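PDB 7L0Y: VP2 from Primate bocaparvovirus 1, which builds the T=1 icosahedral capsid of human bocavirus 1, sixty copies of the capsid protein assembling into a shell about 26 nm across. Local coordinates for residues Lys96-Lys101 / Ile456-Glu461; Val105-Leu110 / Thr216-Asn221; Gln383-Phe388 / His406-Pro411. All coordinates share one frame; numbering follows the deposited sequence.

Interaction 1 of 3, residues Lys96-Lys101 / Ile456-Glu461; sequences KRFRPK and IVWEVE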
loop_
_atom_site.group_PDB
_atom_site.type_symbol
_atom_site.label_atom_id
_atom_site.label_comp_id
_atom_site.label_asym_id
_atom_site.label_seq_id
_atom_site.Cartn_x
_atom_site.Cartn_y
_atom_site.Cartn_z
ATOM N N LYS A 96 88.808 -14.903 -31.305
ATOM C CA LYS A 96 89.017 -14.849 -32.743
ATOM C C LYS A 96 88.859 -13.451 -33.318
ATOM O O LYS A 96 89.402 -13.176 -34.389
ATOM C CB LYS A 96 88.060 -15.809 -33.442
ATOM C CG LYS A 96 86.630 -15.569 -33.097
ATOM C CD LYS A 96 85.732 -16.521 -33.827
ATOM C CE LYS A 96 85.618 -16.172 -35.283
ATOM N NZ LYS A 96 84.724 -17.125 -35.997
ATOM N N ARG A 97 88.119 -12.576 -32.655
ATOM C CA ARG A 97 88.010 -11.206 -33.120
ATOM C C ARG A 97 87.571 -10.322 -31.968
ATOM O O ARG A 97 87.011 -10.790 -30.978
ATOM C CB ARG A 97 87.040 -11.091 -34.292
ATOM C CG ARG A 97 85.689 -11.635 -33.994
ATOM C CD ARG A 97 84.759 -11.295 -35.091
ATOM N NE ARG A 97 83.404 -11.678 -34.756
ATOM C CZ ARG A 97 82.351 -11.375 -35.495
ATOM N NH1 ARG A 97 82.507 -10.659 -36.596
ATOM N NH2 ARG A 97 81.146 -11.762 -35.117
ATOM N N PHE A 98 87.834 -9.033 -32.121
ATOM C CA PHE A 98 87.473 -8.046 -31.121
ATOM C C PHE A 98 87.329 -6.710 -31.820
ATOM O O PHE A 98 87.848 -6.510 -32.914
ATOM C CB PHE A 98 88.513 -7.975 -30.001
ATOM C CG PHE A 98 89.886 -7.627 -30.471
ATOM C CD1 PHE A 98 90.322 -6.324 -30.466
ATOM C CD2 PHE A 98 90.734 -8.600 -30.933
ATOM C CE1 PHE A 98 91.576 -6.009 -30.894
ATOM C CE2 PHE A 98 91.985 -8.284 -31.369
ATOM C CZ PHE A 98 92.408 -6.989 -31.350
ATOM N N ARG A 99 86.556 -5.823 -31.213
ATOM C CA ARG A 99 86.485 -4.448 -31.674
ATOM C C ARG A 99 86.156 -3.561 -30.492
ATOM O O ARG A 99 85.520 -4.009 -29.534
ATOM C CB ARG A 99 85.444 -4.285 -32.784
ATOM C CG ARG A 99 84.093 -4.730 -32.383
ATOM C CD ARG A 99 83.130 -4.463 -33.469
ATOM N NE ARG A 99 81.809 -4.920 -33.091
ATOM C CZ ARG A 99 80.752 -4.839 -33.879
ATOM N NH1 ARG A 99 80.871 -4.307 -35.082
ATOM N NH2 ARG A 99 79.581 -5.285 -33.458
ATOM N N PRO A 100 86.558 -2.294 -30.533
ATOM C CA PRO A 100 86.112 -1.347 -29.511
ATOM C C PRO A 100 84.638 -1.026 -29.700
ATOM O O PRO A 100 84.148 -0.930 -30.824
ATOM C CB PRO A 100 86.998 -0.126 -29.755
ATOM C CG PRO A 100 87.346 -0.214 -31.173
ATOM C CD PRO A 100 87.454 -1.659 -31.510
ATOM N N LYS A 101 83.928 -0.880 -28.589
ATOM C CA LYS A 101 82.495 -0.633 -28.597
ATOM C C LYS A 101 82.139 0.731 -28.028
ATOM O O LYS A 101 81.577 1.572 -28.731
ATOM C CB LYS A 101 81.775 -1.730 -27.812
ATOM C CG LYS A 101 80.275 -1.610 -27.835
ATOM C CD LYS A 101 79.642 -2.682 -26.984
ATOM C CE LYS A 101 78.145 -2.491 -26.878
ATOM N NZ LYS A 101 77.494 -2.632 -28.206
ATOM N N ILE A 456 87.488 1.655 -22.118
ATOM C CA ILE A 456 86.944 1.152 -23.370
ATOM C C ILE A 456 86.249 -0.168 -23.101
ATOM O O ILE A 456 86.809 -1.045 -22.440
ATOM C CB ILE A 456 88.022 0.972 -24.450
ATOM C CG1 ILE A 456 88.643 2.309 -24.813
ATOM C CG2 ILE A 456 87.427 0.378 -25.695
ATOM C CD1 ILE A 456 89.761 2.181 -25.771
ATOM N N VAL A 457 85.032 -0.305 -23.603
ATOM C CA VAL A 457 84.364 -1.595 -23.669
ATOM C C VAL A 457 84.685 -2.205 -25.023
ATOM O O VAL A 457 84.471 -1.582 -26.063
ATOM C CB VAL A 457 82.852 -1.456 -23.465
ATOM C CG1 VAL A 457 82.189 -2.799 -23.613
ATOM C CG2 VAL A 457 82.568 -0.880 -22.105
ATOM N N TRP A 458 85.224 -3.411 -25.010
ATOM C CA TRP A 458 85.602 -4.109 -26.225
ATOM C C TRP A 458 84.596 -5.218 -26.470
ATOM O O TRP A 458 84.415 -6.088 -25.618
ATOM C CB TRP A 458 87.007 -4.683 -26.094
ATOM C CG TRP A 458 88.055 -3.653 -25.943
ATOM C CD1 TRP A 458 88.482 -3.094 -24.788
ATOM C CD2 TRP A 458 88.853 -3.089 -26.980
ATOM N NE1 TRP A 458 89.474 -2.193 -25.038
ATOM C CE2 TRP A 458 89.725 -2.177 -26.381
ATOM C CE3 TRP A 458 88.912 -3.270 -28.358
ATOM C CZ2 TRP A 458 90.639 -1.441 -27.109
ATOM C CZ3 TRP A 458 89.815 -2.546 -29.072
ATOM C CH2 TRP A 458 90.666 -1.639 -28.453
ATOM N N GLU A 459 83.937 -5.183 -27.617
ATOM C CA GLU A 459 83.115 -6.310 -28.022
ATOM C C GLU A 459 84.024 -7.402 -28.557
ATOM O O GLU A 459 84.825 -7.167 -29.461
ATOM C CB GLU A 459 82.094 -5.890 -29.071
ATOM C CG GLU A 459 81.130 -6.983 -29.436
ATOM C CD GLU A 459 80.115 -6.538 -30.462
ATOM O OE1 GLU A 459 80.169 -5.365 -30.880
ATOM O OE2 GLU A 459 79.271 -7.364 -30.866
ATOM N N VAL A 460 83.917 -8.592 -27.991
ATOM C CA VAL A 460 84.898 -9.630 -28.251
ATOM C C VAL A 460 84.149 -10.930 -28.491
ATOM O O VAL A 460 82.999 -11.089 -28.079
ATOM C CB VAL A 460 85.893 -9.739 -27.073
ATOM C CG1 VAL A 460 85.308 -10.529 -25.919
ATOM C CG2 VAL A 460 87.236 -10.219 -27.527
ATOM N N GLU A 461 84.778 -11.853 -29.199
ATOM C CA GLU A 461 84.063 -13.080 -29.503
ATOM C C GLU A 461 85.053 -14.230 -29.527
ATOM O O GLU A 461 86.130 -14.105 -30.110
ATOM C CB GLU A 461 83.307 -12.908 -30.826
ATOM C CG GLU A 461 82.245 -13.924 -31.097
ATOM C CD GLU A 461 82.709 -15.035 -31.969
ATOM O OE1 GLU A 461 83.578 -14.778 -32.815
ATOM O OE2 GLU A 461 82.203 -16.161 -31.815
#
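Lys96-Lys101 and Ile456-Glu461 are antiparallel neighbours in the BIDG sheet of the parvovirus jelly roll, and their pairing starts with a classic beta bulge, Lys96 and Arg97 both set opposite Glu461. Glu461 N bonds to Arg97 O (3.0 Å), whereas Lys96 N gives Glu461 O only a weak bond. Farther along, Arg99 N reaches Glu459 O (2.8 Å) and Lys101 N reaches Val457 O (2.7 Å). On one face the Arg99 and Glu459 side chains run alongside each other. Arg99 CG lies between its backbone N and carbonyl carbon (chi1 57°), and the extended chain brings NE and NH2 onto the single oxygen OE1 of Glu459, NH2 at 2.6 Å, both from the same face of the carboxylate. Arg99 NH1 bonds to Cys224 O. Arg97 NE forms a long salt bridge with Glu461 OE1. On the other, apolar face, Pro100 CB makes a CH-pi contact over the six-membered ring of Trp458, 4.1 Å from its centroid, and Phe98 CD1 lies 4.0 Å from Trp458 CE3; Trp458 NE1 bonds to Thr33 OG1. The two-nitrogen grip on one oxygen probably steadies the partly exposed charges, while ring packing holds the buried face.

Interaction 2 of 3, residues Val105-Leu110 / Thr216-Asn221; sequences VKIYNL and TEFTFN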
loop_
_atom_site.group_PDB
_atom_site.type_symbol
_atom_site.label_atom_id
_atom_site.label_comp_id
_atom_site.label_asym_id
_atom_site.label_seq_id
_atom_site.Cartn_x
_atom_site.Cartn_y
_atom_site.Cartn_z
ATOM N N VAL A 105 86.271 8.881 -21.545
ATOM C CA VAL A 105 87.475 9.567 -21.102
ATOM C C VAL A 105 87.091 10.593 -20.051
ATOM O O VAL A 105 86.189 11.404 -20.271
ATOM C CB VAL A 105 88.216 10.239 -22.269
ATOM C CG1 VAL A 105 89.375 11.040 -21.745
ATOM C CG2 VAL A 105 88.712 9.202 -23.236
ATOM N N LYS A 106 87.770 10.552 -18.912
ATOM C CA LYS A 106 87.630 11.559 -17.874
ATOM C C LYS A 106 88.949 12.293 -17.709
ATOM O O LYS A 106 90.012 11.673 -17.717
ATOM C CB LYS A 106 87.219 10.941 -16.545
ATOM C CG LYS A 106 85.855 10.323 -16.540
ATOM C CD LYS A 106 85.576 9.683 -15.205
ATOM C CE LYS A 106 84.193 9.077 -15.144
ATOM N NZ LYS A 106 83.963 8.407 -13.839
ATOM N N ILE A 107 88.875 13.609 -17.565
ATOM C CA ILE A 107 90.006 14.433 -17.167
ATOM C C ILE A 107 89.646 15.066 -15.837
ATOM O O ILE A 107 88.627 15.752 -15.732
ATOM C CB ILE A 107 90.330 15.502 -18.223
ATOM C CG1 ILE A 107 90.729 14.832 -19.531
ATOM C CG2 ILE A 107 91.447 16.386 -17.749
ATOM C CD1 ILE A 107 90.786 15.751 -20.697
ATOM N N TYR A 108 90.464 14.829 -14.821
ATOM C CA TYR A 108 90.067 15.181 -13.467
ATOM C C TYR A 108 91.308 15.352 -12.607
ATOM O O TYR A 108 92.433 15.137 -13.056
ATOM C CB TYR A 108 89.113 14.126 -12.910
ATOM C CG TYR A 108 89.705 12.754 -12.836
ATOM C CD1 TYR A 108 90.221 12.270 -11.658
ATOM C CD2 TYR A 108 89.790 11.961 -13.966
ATOM C CE1 TYR A 108 90.761 11.035 -11.594
ATOM C CE2 TYR A 108 90.343 10.731 -13.917
ATOM C CZ TYR A 108 90.826 10.265 -12.728
ATOM O OH TYR A 108 91.377 9.016 -12.663
ATOM N N ASN A 109 91.080 15.739 -11.354
ATOM C CA ASN A 109 92.138 16.033 -10.387
ATOM C C ASN A 109 93.180 16.973 -10.968
ATOM O O ASN A 109 94.382 16.733 -10.889
ATOM C CB ASN A 109 92.785 14.753 -9.872
ATOM C CG ASN A 109 91.882 13.996 -8.950
ATOM O OD1 ASN A 109 90.972 14.566 -8.366
ATOM N ND2 ASN A 109 92.120 12.708 -8.812
ATOM N N LEU A 110 92.709 18.068 -11.546
ATOM C CA LEU A 110 93.600 18.994 -12.217
ATOM C C LEU A 110 94.376 19.802 -11.192
ATOM O O LEU A 110 93.854 20.157 -10.135
ATOM C CB LEU A 110 92.818 19.930 -13.129
ATOM C CG LEU A 110 92.320 19.401 -14.471
ATOM C CD1 LEU A 110 93.415 18.591 -15.106
ATOM C CD2 LEU A 110 91.103 18.546 -14.304
ATOM N N THR A 216 86.042 16.947 -16.167
ATOM C CA THR A 216 85.311 16.836 -17.420
ATOM C C THR A 216 85.361 15.402 -17.924
ATOM O O THR A 216 86.270 14.646 -17.582
ATOM C CB THR A 216 85.865 17.800 -18.492
ATOM O OG1 THR A 216 85.019 17.780 -19.647
ATOM C CG2 THR A 216 87.280 17.426 -18.901
ATOM N N GLU A 217 84.379 15.032 -18.734
ATOM C CA GLU A 217 84.220 13.657 -19.181
ATOM C C GLU A 217 83.703 13.612 -20.611
ATOM O O GLU A 217 82.792 14.354 -20.972
ATOM C CB GLU A 217 83.274 12.917 -18.251
ATOM C CG GLU A 217 83.087 11.466 -18.569
ATOM C CD GLU A 217 82.173 10.793 -17.575
ATOM O OE1 GLU A 217 81.721 11.472 -16.629
ATOM O OE2 GLU A 217 81.883 9.593 -17.749
ATOM N N PHE A 218 84.282 12.728 -21.416
ATOM C CA PHE A 218 83.893 12.527 -22.804
ATOM C C PHE A 218 83.515 11.072 -23.021
ATOM O O PHE A 218 84.162 10.172 -22.490
ATOM C CB PHE A 218 85.027 12.902 -23.752
ATOM C CG PHE A 218 85.459 14.320 -23.636
ATOM C CD1 PHE A 218 84.775 15.317 -24.286
ATOM C CD2 PHE A 218 86.541 14.659 -22.857
ATOM C CE1 PHE A 218 85.165 16.618 -24.168
ATOM C CE2 PHE A 218 86.932 15.963 -22.737
ATOM C CZ PHE A 218 86.246 16.944 -23.397
ATOM N N THR A 219 82.466 10.840 -23.800
ATOM C CA THR A 219 82.071 9.495 -24.181
ATOM C C THR A 219 81.996 9.379 -25.694
ATOM O O THR A 219 81.704 10.342 -26.401
ATOM C CB THR A 219 80.729 9.086 -23.567
ATOM O OG1 THR A 219 79.728 10.051 -23.904
ATOM C CG2 THR A 219 80.841 8.962 -22.067
ATOM N N PHE A 220 82.286 8.180 -26.181
ATOM C CA PHE A 220 82.308 7.914 -27.606
ATOM C C PHE A 220 81.800 6.501 -27.832
ATOM O O PHE A 220 82.205 5.579 -27.129
ATOM C CB PHE A 220 83.723 8.076 -28.165
ATOM C CG PHE A 220 83.828 7.828 -29.630
ATOM C CD1 PHE A 220 83.528 8.824 -30.533
ATOM C CD2 PHE A 220 84.226 6.593 -30.109
ATOM C CE1 PHE A 220 83.626 8.597 -31.876
ATOM C CE2 PHE A 220 84.319 6.361 -31.453
ATOM C CZ PHE A 220 84.019 7.363 -32.336
ATOM N N ASN A 221 80.923 6.337 -28.811
ATOM C CA ASN A 221 80.419 5.024 -29.190
ATOM C C ASN A 221 81.046 4.624 -30.513
ATOM O O ASN A 221 80.766 5.230 -31.548
ATOM C CB ASN A 221 78.900 5.014 -29.282
ATOM C CG ASN A 221 78.246 5.157 -27.941
ATOM O OD1 ASN A 221 77.362 5.984 -27.754
ATOM N ND2 ASN A 221 78.670 4.341 -26.994
#
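Lys106 and Glu217 face each other as a non-hydrogen-bonded pair, and their side chains run alongside in the same direction. Lys106 CB stands 4.0 Å from Thr216 O. Its CG, anti to the carbonyl carbon (chi1 -66°), packs on Glu217 CG at 3.6 Å. From there the chain is extended, and CD carries it on to CE, which lies 3.6 Å from Glu217 CD. At the tip, NZ lies beyond salt-bridge distance as modelled, though Glu217 OE2 is less certainly placed; the surer contact is between the methylenes. Two hydrogen-bonded pairs flank it. Val105 and Phe218 exchange two nearly straight bonds, Val105 N to Phe218 O and Phe218 N to Val105 O, both 2.6 Å; Ile107 and Thr216 do likewise, with Ile107 N to Thr216 O at 2.8 Å. The opposite face of the sheet carries their side chains. Thr216 CG2 touches Ile107 CB (3.7 Å), Ile107 CD1 comes to the edge of the Phe218 ring, and Ile134 of strand 132-137 packs against Ile107, Thr216 and Phe218. Thr216 OG1 bonds to Gln208 OE1. Thr216 and Glu217 join a strand of a second subunit, so the sheet continues across the interface. Paired peptide bonds therefore fix the register, with this mainly apolar face turned into the jelly roll and the partly exposed Lys106 and Glu217 on the other.

Interaction 3 of 3, residues Gln383-Phe388 / His406-Pro411; sequences QVWDRF and HTIMDP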
loop_
_atom_site.group_PDB
_atom_site.type_symbol
_atom_site.label_atom_id
_atom_site.label_comp_id
_atom_site.label_asym_id
_atom_site.label_seq_id
_atom_site.Cartn_x
_atom_site.Cartn_y
_atom_site.Cartn_z
ATOM N N GLN A 383 90.424 -11.271 -55.549
ATOM C CA GLN A 383 91.553 -11.198 -54.635
ATOM C C GLN A 383 91.033 -11.316 -53.215
ATOM O O GLN A 383 90.042 -10.679 -52.860
ATOM C CB GLN A 383 92.323 -9.891 -54.795
ATOM C CG GLN A 383 93.105 -9.756 -56.061
ATOM C CD GLN A 383 93.741 -8.399 -56.175
ATOM O OE1 GLN A 383 93.232 -7.431 -55.633
ATOM N NE2 GLN A 383 94.862 -8.320 -56.867
ATOM N N VAL A 384 91.682 -12.150 -52.418
ATOM C CA VAL A 384 91.368 -12.281 -51.005
ATOM C C VAL A 384 92.679 -12.210 -50.247
ATOM O O VAL A 384 93.681 -12.785 -50.677
ATOM C CB VAL A 384 90.611 -13.587 -50.689
ATOM C CG1 VAL A 384 89.258 -13.594 -51.372
ATOM C CG2 VAL A 384 91.410 -14.791 -51.115
ATOM N N TRP A 385 92.689 -11.465 -49.152
ATOM C CA TRP A 385 93.891 -11.377 -48.346
ATOM C C TRP A 385 93.497 -11.050 -46.922
ATOM O O TRP A 385 92.441 -10.469 -46.672
ATOM C CB TRP A 385 94.866 -10.335 -48.905
ATOM C CG TRP A 385 94.376 -8.920 -48.883
ATOM C CD1 TRP A 385 94.659 -7.985 -47.949
ATOM C CD2 TRP A 385 93.506 -8.290 -49.828
ATOM N NE1 TRP A 385 94.038 -6.810 -48.248
ATOM C CE2 TRP A 385 93.322 -6.967 -49.401
ATOM C CE3 TRP A 385 92.869 -8.714 -50.995
ATOM C CZ2 TRP A 385 92.528 -6.063 -50.093
ATOM C CZ3 TRP A 385 92.083 -7.821 -51.678
ATOM C CH2 TRP A 385 91.916 -6.509 -51.225
ATOM N N ASP A 386 94.384 -11.321 -45.982
ATOM C CA ASP A 386 94.106 -10.956 -44.606
ATOM C C ASP A 386 94.784 -9.620 -44.334
ATOM O O ASP A 386 95.693 -9.228 -45.052
ATOM C CB ASP A 386 94.604 -12.025 -43.640
ATOM C CG ASP A 386 93.507 -12.977 -43.209
ATOM O OD1 ASP A 386 92.363 -12.841 -43.692
ATOM O OD2 ASP A 386 93.790 -13.862 -42.374
ATOM N N ARG A 387 94.336 -8.917 -43.299
ATOM C CA ARG A 387 94.932 -7.637 -42.920
ATOM C C ARG A 387 96.280 -7.855 -42.263
ATOM O O ARG A 387 96.569 -8.935 -41.761
ATOM C CB ARG A 387 94.044 -6.853 -41.945
ATOM C CG ARG A 387 92.633 -6.563 -42.419
ATOM C CD ARG A 387 92.042 -5.339 -41.733
ATOM N NE ARG A 387 92.643 -4.096 -42.205
ATOM C CZ ARG A 387 93.283 -3.220 -41.440
ATOM N NH1 ARG A 387 93.394 -3.426 -40.136
ATOM N NH2 ARG A 387 93.800 -2.131 -41.978
ATOM N N PHE A 388 97.113 -6.825 -42.281
ATOM C CA PHE A 388 98.410 -6.894 -41.632
ATOM C C PHE A 388 98.210 -7.274 -40.170
ATOM O O PHE A 388 97.405 -6.667 -39.472
ATOM C CB PHE A 388 99.113 -5.549 -41.720
ATOM C CG PHE A 388 100.399 -5.503 -40.966
ATOM C CD1 PHE A 388 101.516 -6.153 -41.449
ATOM C CD2 PHE A 388 100.490 -4.824 -39.769
ATOM C CE1 PHE A 388 102.704 -6.124 -40.757
ATOM C CE2 PHE A 388 101.679 -4.782 -39.076
ATOM C CZ PHE A 388 102.785 -5.440 -39.567
ATOM N N HIS A 406 86.567 6.267 -53.108
ATOM C CA HIS A 406 87.623 5.533 -52.443
ATOM C C HIS A 406 87.475 4.062 -52.774
ATOM O O HIS A 406 86.366 3.553 -52.927
ATOM C CB HIS A 406 87.585 5.755 -50.931
ATOM C CG HIS A 406 86.321 5.293 -50.286
ATOM N ND1 HIS A 406 86.103 3.981 -49.931
ATOM C CD2 HIS A 406 85.195 5.965 -49.955
ATOM C CE1 HIS A 406 84.900 3.867 -49.399
ATOM N NE2 HIS A 406 84.329 5.056 -49.401
ATOM N N THR A 407 88.602 3.385 -52.889
ATOM C CA THR A 407 88.619 1.951 -53.076
ATOM C C THR A 407 88.522 1.264 -51.714
ATOM O O THR A 407 88.189 1.897 -50.709
ATOM C CB THR A 407 89.868 1.551 -53.855
ATOM O OG1 THR A 407 91.029 2.013 -53.167
ATOM C CG2 THR A 407 89.836 2.154 -55.231
ATOM N N ILE A 408 88.769 -0.045 -51.682
ATOM C CA ILE A 408 88.793 -0.767 -50.420
ATOM C C ILE A 408 89.804 -0.119 -49.492
ATOM O O ILE A 408 90.931 0.195 -49.891
ATOM C CB ILE A 408 89.121 -2.246 -50.657
ATOM C CG1 ILE A 408 88.015 -2.903 -51.468
ATOM C CG2 ILE A 408 89.281 -2.981 -49.343
ATOM C CD1 ILE A 408 88.346 -4.293 -51.914
ATOM N N MET A 409 89.406 0.087 -48.246
ATOM C CA MET A 409 90.258 0.733 -47.258
ATOM C C MET A 409 90.851 -0.361 -46.384
ATOM O O MET A 409 90.168 -0.978 -45.569
ATOM C CB MET A 409 89.467 1.754 -46.462
ATOM C CG MET A 409 89.087 2.957 -47.296
ATOM S SD MET A 409 88.011 4.113 -46.459
ATOM C CE MET A 409 86.480 3.195 -46.541
ATOM N N ASP A 410 92.139 -0.603 -46.579
ATOM C CA ASP A 410 92.900 -1.584 -45.816
ATOM C C ASP A 410 94.303 -1.034 -45.631
ATOM O O ASP A 410 95.243 -1.479 -46.300
ATOM C CB ASP A 410 92.907 -2.938 -46.528
ATOM C CG ASP A 410 93.693 -3.991 -45.781
ATOM O OD1 ASP A 410 93.280 -4.366 -44.669
ATOM O OD2 ASP A 410 94.717 -4.457 -46.315
ATOM N N PRO A 411 94.478 -0.052 -44.750
ATOM C CA PRO A 411 95.811 0.521 -44.532
ATOM C C PRO A 411 96.852 -0.551 -44.259
ATOM O O PRO A 411 96.639 -1.462 -43.462
ATOM C CB PRO A 411 95.600 1.429 -43.322
ATOM C CG PRO A 411 94.196 1.843 -43.435
ATOM C CD PRO A 411 93.446 0.674 -43.993
#
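Trp385 and Arg387 both reach the carboxylate of Asp410, one taking each oxygen. The charged part is the salt bridge from Arg387 NE to Asp410 OD1 (2.6 Å). The arginine chain bends at CG-CD (chi3 72°), turning NE toward the acid, which it meets nearly along the C-O axis of OD1, with guanidinium and carboxylate planes 87° apart. The remaining guanidinium nitrogens bond to backbone carbonyls, NH1 to Gly414 O and NH2 to Ser415 O, so all three nitrogens of this buried group have acceptors. The second bond to the acid comes from the uncharged indole N-H: Trp385 NE1 donates to Asp410 OD2 at 3.1 Å with an angle of 163° at the hydrogen. The acceptor lies in the plane of the indole, whereas the donor stands well above the plane of the carboxylate. The Asp410 side chain runs in the direction opposite to those of Trp385 and Arg387. Van der Waals contacts complete the pairing: Trp385 CH2 lies 4.3 Å from Ile408 CD1, and Arg387 NH2 is 3.5 Å from Pro411 CD. Other subunits bind the same segments. Arg387 N bonds to Asp404 OD2 of one neighbouring subunit, on whose strand Val384 and Trp385 also pair, while Asp410 N bonds to Asn382 OD1 of a different neighbouring subunit. A buried acid shared by an arginine and a tryptophan thus ties together two parts of the long GH loop, the insertion between jelly-roll strands through which parvovirus capsid proteins interlock.

How the interactions relate
Interactions 1 and 2 share strand 95-118, with centres 21 Å apart. This strand lies between strands 446-462 and 215-232; interaction 1 samples one edge near its start, interaction 2 the other edge farther on. Together they follow the I, D and G strands of the jelly roll. Interaction 3 lies apart, 20 Å from interaction 1 and 34 Å from interaction 2 between centres, touching neither. In sequence, both other contacts fall between the two segments of interaction 1, which joins chain 355 residues apart; interaction 2 closes before interaction 3 opens. Strands distant in sequence thus build the core sheet; interactions 2 and 3 both border other subunits, while no other chain touches interaction 1.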